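Side-chain contacts in succinyl-CoA:3-ketoacid-coenzyme A transferase subunit B (PDB 3RRL), which catalyses, as one of the two subunit types of the enzyme, transfer of coenzyme A from succinyl-CoA to a 3-oxo acid, giving a 3-oxoacyl-CoA and succinate: residues B[172-177]-B[201-206]; B[6-11]-B[183-188]. All blocks are in the same frame, centred on the assembly; numbering follows the deposited sequence.

Both contacts sit at one end of the large mixed sheet, where strand 180-186 runs between strand 172-177 and the short edge strand 204-205, and their centres lie about 13 Å apart. Contact 1 reaches across that middle strand and is wholly apolar, one buried ring set against a partly exposed one. Contact 2 leaves the sheet for the N-terminal helix and is chiefly ionic, a partly exposed arginine and glutamate with a buried glutamine beside them. Backbone pairing joins the two: the N of Val173 lies 2.9 Å from the O of Glu185, and the O of Glu204 lies 2.9 Å from the N of Leu183.

Contact 1 of 2, residues B[172-177]-B[201-206]; sequences AVFEFS and AEFEVR
Phe174 and Phe203 meet in a T-shaped (edge-to-face) aromatic pair, the sole direct contact between segments 172-177 and 201-206. The rim of the Phe174 ring points at one face of Phe203. Its CE1 comes to 4.2 Å from CG of Phe203, above the part of that ring nearest its own CB and not above the middle. The ring centroids are 5.7 Å apart and the planes stand at 82°, almost perpendicular. In such a geometry the slightly positive C-H edge of one ring faces the pi cloud of the other. CB of Phe203 already points to the strand 172-177, whereas Phe174 covers the distance with its ring.

Neighbouring side chains surround the pair. Phe174 also rests on Val195 of helix 192-198 and on Met181, while Phe203 touches Lys196 of the same helix and Leu183.

NH2 of Arg206 gives a hydrogen bond of 3.1 Å to O of Val205, approaching from above the carbonyl plane. NH1 of the same arginine lies 3.3 Å from OE1 of Glu204, which sits over the guanidinium face, a charge attraction without a directed N-H; Lys182 gives this carboxylate a second positive partner.

The backbones remain far apart, CA of Phe174 and CA of Phe203 being 8.8 Å from each other, because strand 180-186 runs between them. Across that strand, the ring of Phe174 meets that of Phe203 beside the edge strand 204-205, beneath a covering helix at the border of the mixed sheet in this CoA-transferase fold.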
loop_
_atom_site.group_PDB
_atom_site.type_symbol
_atom_site.label_atom_id
_atom_site.label_comp_id
_atom_site.label_asym_id
_atom_site.label_seq_id
_atom_site.Cartn_x
_atom_site.Cartn_y
_atom_site.Cartn_z
ATOM N N ALA B 172 -2.781 -39.917 11.225
ATOM C CA ALA B 172 -4.096 -39.614 10.698
ATOM C C ALA B 172 -4.309 -38.238 10.088
ATOM O O ALA B 172 -3.487 -37.347 10.202
ATOM C CB ALA B 172 -5.104 -39.831 11.782
ATOM N N VAL B 173 -5.444 -38.108 9.421
ATOM C CA VAL B 173 -5.893 -36.852 8.873
ATOM C C VAL B 173 -7.138 -36.417 9.643
ATOM O O VAL B 173 -8.071 -37.177 9.807
ATOM C CB VAL B 173 -6.221 -36.960 7.392
ATOM C CG1 VAL B 173 -6.649 -35.631 6.858
ATOM C CG2 VAL B 173 -5.048 -37.485 6.639
ATOM N N PHE B 174 -7.129 -35.179 10.113
ATOM C CA PHE B 174 -8.226 -34.622 10.866
ATOM C C PHE B 174 -8.723 -33.360 10.194
ATOM O O PHE B 174 -7.966 -32.662 9.549
ATOM C CB PHE B 174 -7.781 -34.223 12.266
ATOM C CG PHE B 174 -7.272 -35.346 13.101
ATOM C CD1 PHE B 174 -8.107 -36.007 13.971
ATOM C CD2 PHE B 174 -5.948 -35.715 13.045
ATOM C CE1 PHE B 174 -7.638 -37.021 14.745
ATOM C CE2 PHE B 174 -5.476 -36.734 13.824
ATOM C CZ PHE B 174 -6.321 -37.385 14.675
ATOM N N GLU B 175 -10.009 -33.082 10.352
ATOM C CA GLU B 175 -10.593 -31.836 9.876
ATOM C C GLU B 175 -11.239 -31.075 11.028
ATOM O O GLU B 175 -11.572 -31.653 12.060
ATOM C CB GLU B 175 -11.596 -32.099 8.754
ATOM C CG GLU B 175 -10.921 -32.497 7.452
ATOM C CD GLU B 175 -11.900 -32.867 6.351
ATOM O OE1 GLU B 175 -13.127 -32.859 6.603
ATOM O OE2 GLU B 175 -11.431 -33.173 5.229
ATOM N N PHE B 176 -11.398 -29.773 10.852
ATOM C CA PHE B 176 -11.953 -28.923 11.893
ATOM C C PHE B 176 -13.182 -28.169 11.406
ATOM O O PHE B 176 -13.131 -27.506 10.375
ATOM C CB PHE B 176 -10.890 -27.937 12.387
ATOM C CG PHE B 176 -9.768 -28.595 13.125
ATOM C CD1 PHE B 176 -8.635 -29.029 12.452
ATOM C CD2 PHE B 176 -9.849 -28.797 14.489
ATOM C CE1 PHE B 176 -7.600 -29.647 13.129
ATOM C CE2 PHE B 176 -8.820 -29.412 15.165
ATOM C CZ PHE B 176 -7.694 -29.837 14.482
ATOM N N SER B 177 -14.283 -28.311 12.141
ATOM C CA SER B 177 -15.484 -27.496 11.950
ATOM C C SER B 177 -16.187 -27.344 13.290
ATOM O O SER B 177 -16.252 -28.299 14.066
ATOM C CB SER B 177 -16.448 -28.161 10.967
ATOM O OG SER B 177 -15.806 -28.473 9.745
ATOM N N ALA B 201 -6.430 -34.884 22.382
ATOM C CA ALA B 201 -7.588 -34.112 21.952
ATOM C C ALA B 201 -8.804 -35.019 21.815
ATOM O O ALA B 201 -8.672 -36.188 21.457
ATOM C CB ALA B 201 -7.294 -33.419 20.625
ATOM N N GLU B 202 -9.981 -34.483 22.120
ATOM C CA GLU B 202 -11.230 -35.201 21.895
ATOM C C GLU B 202 -11.683 -34.984 20.461
ATOM O O GLU B 202 -11.682 -33.851 19.968
ATOM C CB GLU B 202 -12.318 -34.705 22.847
ATOM C CG GLU B 202 -11.997 -34.900 24.317
ATOM C CD GLU B 202 -12.933 -34.121 25.227
ATOM O OE1 GLU B 202 -13.440 -33.054 24.802
ATOM O OE2 GLU B 202 -13.163 -34.580 26.368
ATOM N N PHE B 203 -12.088 -36.059 19.795
ATOM C CA PHE B 203 -12.505 -35.951 18.401
ATOM C C PHE B 203 -13.645 -36.905 18.066
ATOM O O PHE B 203 -13.863 -37.893 18.767
ATOM C CB PHE B 203 -11.315 -36.201 17.462
ATOM C CG PHE B 203 -10.690 -37.563 17.617
ATOM C CD1 PHE B 203 -11.067 -38.616 16.793
ATOM C CD2 PHE B 203 -9.722 -37.792 18.581
ATOM C CE1 PHE B 203 -10.495 -39.873 16.926
ATOM C CE2 PHE B 203 -9.144 -39.046 18.717
ATOM C CZ PHE B 203 -9.534 -40.089 17.887
ATOM N N GLU B 204 -14.362 -36.596 16.989
ATOM C CA GLU B 204 -15.418 -37.463 16.486
ATOM C C GLU B 204 -14.834 -38.349 15.399
ATOM O O GLU B 204 -14.026 -37.891 14.590
ATOM C CB GLU B 204 -16.553 -36.634 15.889
ATOM C CG GLU B 204 -17.206 -35.658 16.848
ATOM C CD GLU B 204 -18.081 -34.637 16.128
ATOM O OE1 GLU B 204 -18.105 -34.649 14.876
ATOM O OE2 GLU B 204 -18.741 -33.819 16.810
ATOM N N VAL B 205 -15.258 -39.609 15.361
ATOM C CA VAL B 205 -14.751 -40.526 14.353
ATOM C C VAL B 205 -15.668 -40.506 13.136
ATOM O O VAL B 205 -16.796 -41.012 13.151
ATOM C CB VAL B 205 -14.656 -41.955 14.912
ATOM C CG1 VAL B 205 -14.301 -42.940 13.801
ATOM C CG2 VAL B 205 -13.639 -42.005 16.044
ATOM N N ARG B 206 -15.157 -39.863 12.099
ATOM C CA ARG B 206 -15.783 -39.715 10.793
ATOM C C ARG B 206 -15.221 -40.568 9.654
ATOM O O ARG B 206 -15.337 -40.179 8.496
ATOM C CB ARG B 206 -15.943 -38.245 10.417
ATOM C CG ARG B 206 -16.903 -37.511 11.358
ATOM C CD ARG B 206 -18.280 -38.183 11.375
ATOM N NE ARG B 206 -19.226 -37.483 12.243
ATOM C CZ ARG B 206 -19.413 -37.758 13.532
ATOM N NH1 ARG B 206 -20.297 -37.065 14.236
ATOM N NH2 ARG B 206 -18.720 -38.725 14.120
#

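Contact 2 of 2, residues B[6-11]-B[183-188]; sequences IKRAAK and LVELQE
Arg8 of the N-terminal helix reaches out to Glu185 of strand 180-186 and holds it in a salt bridge, a worked case of how a long side chain joins a helix to a sheet. CG of Arg8 lies opposite its backbone N, and the chain then turns at chi2 (55°), which presents the NE side of the guanidinium to the strand. Glu185 answers with a nearly straight chain: its CG too is opposite the backbone N, and everything beyond is extended, so that the carboxylate stands well clear of the strand. Val184 and Glu185 both face Val173, forming a classic beta bulge.

The grip is side-on, with NE and NH1 both directed at a single oxygen. NE of Arg8 is 3.1 Å from OE1 of Glu185, with an N-H...O angle of 154°, and NH1 of Arg8 is 3.2 Å from the same OE1. Both donors approach on the syn side and from one face of the carboxylate, although OE1 itself lies close to the guanidinium plane. A weak third bond runs from NE of Arg8 to OE2 of Glu185 at 3.3 Å. The two flat groups are tilted by 24°, near enough to coplanar for these bonds to form together.

Gln187 approaches the helix differently. Its chain bends at chi2 and brings NE2 to 3.9 Å from CB of Arg8, a van der Waals contact; the amide's hydrogen bond goes to O of Thr169, with a weak one to O of Ala4.

Arg8 does not spend its charge on Glu185 alone, since its NH2 forms a salt bridge with Glu12. With two carboxylate partners, the guanidinium has its rotation restrained and its charge probably well balanced, and it would probably favour the ionised form of Glu185.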
loop_
_atom_site.group_PDB
_atom_site.type_symbol
_atom_site.label_atom_id
_atom_site.label_comp_id
_atom_site.label_asym_id
_atom_site.label_seq_id
_atom_site.Cartn_x
_atom_site.Cartn_y
_atom_site.Cartn_z
ATOM N N ILE B 6 4.198 -36.023 4.057
ATOM C CA ILE B 6 4.470 -35.176 2.910
ATOM C C ILE B 6 3.640 -35.587 1.705
ATOM O O ILE B 6 2.925 -34.769 1.119
ATOM C CB ILE B 6 5.970 -35.194 2.572
ATOM C CG1 ILE B 6 6.738 -34.394 3.622
ATOM C CG2 ILE B 6 6.221 -34.632 1.174
ATOM C CD1 ILE B 6 8.211 -34.733 3.685
ATOM N N LYS B 7 3.726 -36.860 1.347
ATOM C CA LYS B 7 2.951 -37.396 0.235
ATOM C C LYS B 7 1.436 -37.214 0.393
ATOM O O LYS B 7 0.732 -37.013 -0.597
ATOM C CB LYS B 7 3.319 -38.863 -0.017
ATOM C CG LYS B 7 4.734 -38.995 -0.578
ATOM C CD LYS B 7 5.062 -40.391 -1.073
ATOM C CE LYS B 7 6.461 -40.418 -1.676
ATOM N NZ LYS B 7 6.875 -41.779 -2.123
ATOM N N ARG B 8 0.934 -37.272 1.623
ATOM C CA ARG B 8 -0.499 -37.066 1.847
ATOM C C ARG B 8 -0.825 -35.581 1.718
ATOM O O ARG B 8 -1.850 -35.206 1.153
ATOM C CB ARG B 8 -0.934 -37.610 3.212
ATOM C CG ARG B 8 -2.397 -37.347 3.557
ATOM C CD ARG B 8 -3.346 -37.877 2.478
ATOM N NE ARG B 8 -4.737 -37.506 2.744
ATOM C CZ ARG B 8 -5.264 -36.320 2.441
ATOM N NH1 ARG B 8 -6.530 -36.064 2.723
ATOM N NH2 ARG B 8 -4.529 -35.387 1.852
ATOM N N ALA B 9 0.067 -34.739 2.225
ATOM C CA ALA B 9 -0.082 -33.295 2.082
ATOM C C ALA B 9 -0.099 -32.876 0.613
ATOM O O ALA B 9 -0.828 -31.959 0.229
ATOM C CB ALA B 9 1.032 -32.572 2.823
ATOM N N ALA B 10 0.709 -33.548 -0.206
ATOM C CA ALA B 10 0.808 -33.204 -1.624
ATOM C C ALA B 10 -0.526 -33.361 -2.341
ATOM O O ALA B 10 -0.810 -32.661 -3.308
ATOM C CB ALA B 10 1.871 -34.046 -2.305
ATOM N N LYS B 11 -1.344 -34.285 -1.857
ATOM C CA LYS B 11 -2.642 -34.540 -2.460
ATOM C C LYS B 11 -3.576 -33.342 -2.336
ATOM O O LYS B 11 -4.560 -33.234 -3.075
ATOM C CB LYS B 11 -3.280 -35.786 -1.844
ATOM C CG LYS B 11 -2.523 -37.074 -2.139
ATOM C CD LYS B 11 -3.277 -38.290 -1.613
ATOM C CE LYS B 11 -2.770 -39.575 -2.248
ATOM N NZ LYS B 11 -1.316 -39.805 -2.003
ATOM N N LEU B 183 -11.818 -37.061 12.832
ATOM C CA LEU B 183 -10.810 -37.927 12.253
ATOM C C LEU B 183 -11.429 -38.435 10.972
ATOM O O LEU B 183 -12.364 -39.225 11.011
ATOM C CB LEU B 183 -10.592 -39.123 13.177
ATOM C CG LEU B 183 -9.769 -40.271 12.595
ATOM C CD1 LEU B 183 -8.371 -39.771 12.227
ATOM C CD2 LEU B 183 -9.682 -41.446 13.560
ATOM N N VAL B 184 -10.952 -37.948 9.832
ATOM C CA VAL B 184 -11.517 -38.384 8.564
ATOM C C VAL B 184 -10.684 -39.400 7.788
ATOM O O VAL B 184 -11.138 -39.919 6.774
ATOM C CB VAL B 184 -11.855 -37.184 7.666
ATOM C CG1 VAL B 184 -12.826 -36.271 8.382
ATOM C CG2 VAL B 184 -10.585 -36.415 7.290
ATOM N N GLU B 185 -9.466 -39.670 8.243
ATOM C CA GLU B 185 -8.612 -40.623 7.538
ATOM C C GLU B 185 -7.551 -41.262 8.441
ATOM O O GLU B 185 -6.955 -40.593 9.287
ATOM C CB GLU B 185 -7.960 -39.929 6.339
ATOM C CG GLU B 185 -7.368 -40.853 5.289
ATOM C CD GLU B 185 -6.724 -40.086 4.130
ATOM O OE1 GLU B 185 -7.252 -39.020 3.738
ATOM O OE2 GLU B 185 -5.688 -40.551 3.611
ATOM N N LEU B 186 -7.295 -42.548 8.229
ATOM C CA LEU B 186 -6.173 -43.232 8.863
ATOM C C LEU B 186 -5.067 -43.383 7.826
ATOM O O LEU B 186 -5.340 -43.721 6.674
ATOM C CB LEU B 186 -6.588 -44.622 9.363
ATOM C CG LEU B 186 -7.561 -44.742 10.545
ATOM C CD1 LEU B 186 -8.017 -46.192 10.734
ATOM C CD2 LEU B 186 -6.944 -44.193 11.829
ATOM N N GLN B 187 -3.824 -43.125 8.226
ATOM C CA GLN B 187 -2.687 -43.347 7.337
ATOM C C GLN B 187 -2.454 -44.846 7.162
ATOM O O GLN B 187 -2.908 -45.650 7.979
ATOM C CB GLN B 187 -1.426 -42.659 7.868
ATOM C CG GLN B 187 -1.453 -41.128 7.792
ATOM C CD GLN B 187 -0.904 -40.590 6.485
ATOM O OE1 GLN B 187 -1.076 -41.197 5.430
ATOM N NE2 GLN B 187 -0.228 -39.441 6.550
ATOM N N GLU B 188 -1.753 -45.216 6.093
ATOM C CA GLU B 188 -1.528 -46.622 5.760
ATOM C C GLU B 188 -0.872 -47.407 6.892
ATOM O O GLU B 188 0.169 -47.009 7.408
ATOM C CB GLU B 188 -0.690 -46.741 4.485
ATOM C CG GLU B 188 -1.499 -47.048 3.236
ATOM C CD GLU B 188 -2.053 -48.465 3.239
ATOM O OE1 GLU B 188 -2.679 -48.869 2.232
ATOM O OE2 GLU B 188 -1.862 -49.178 4.248
#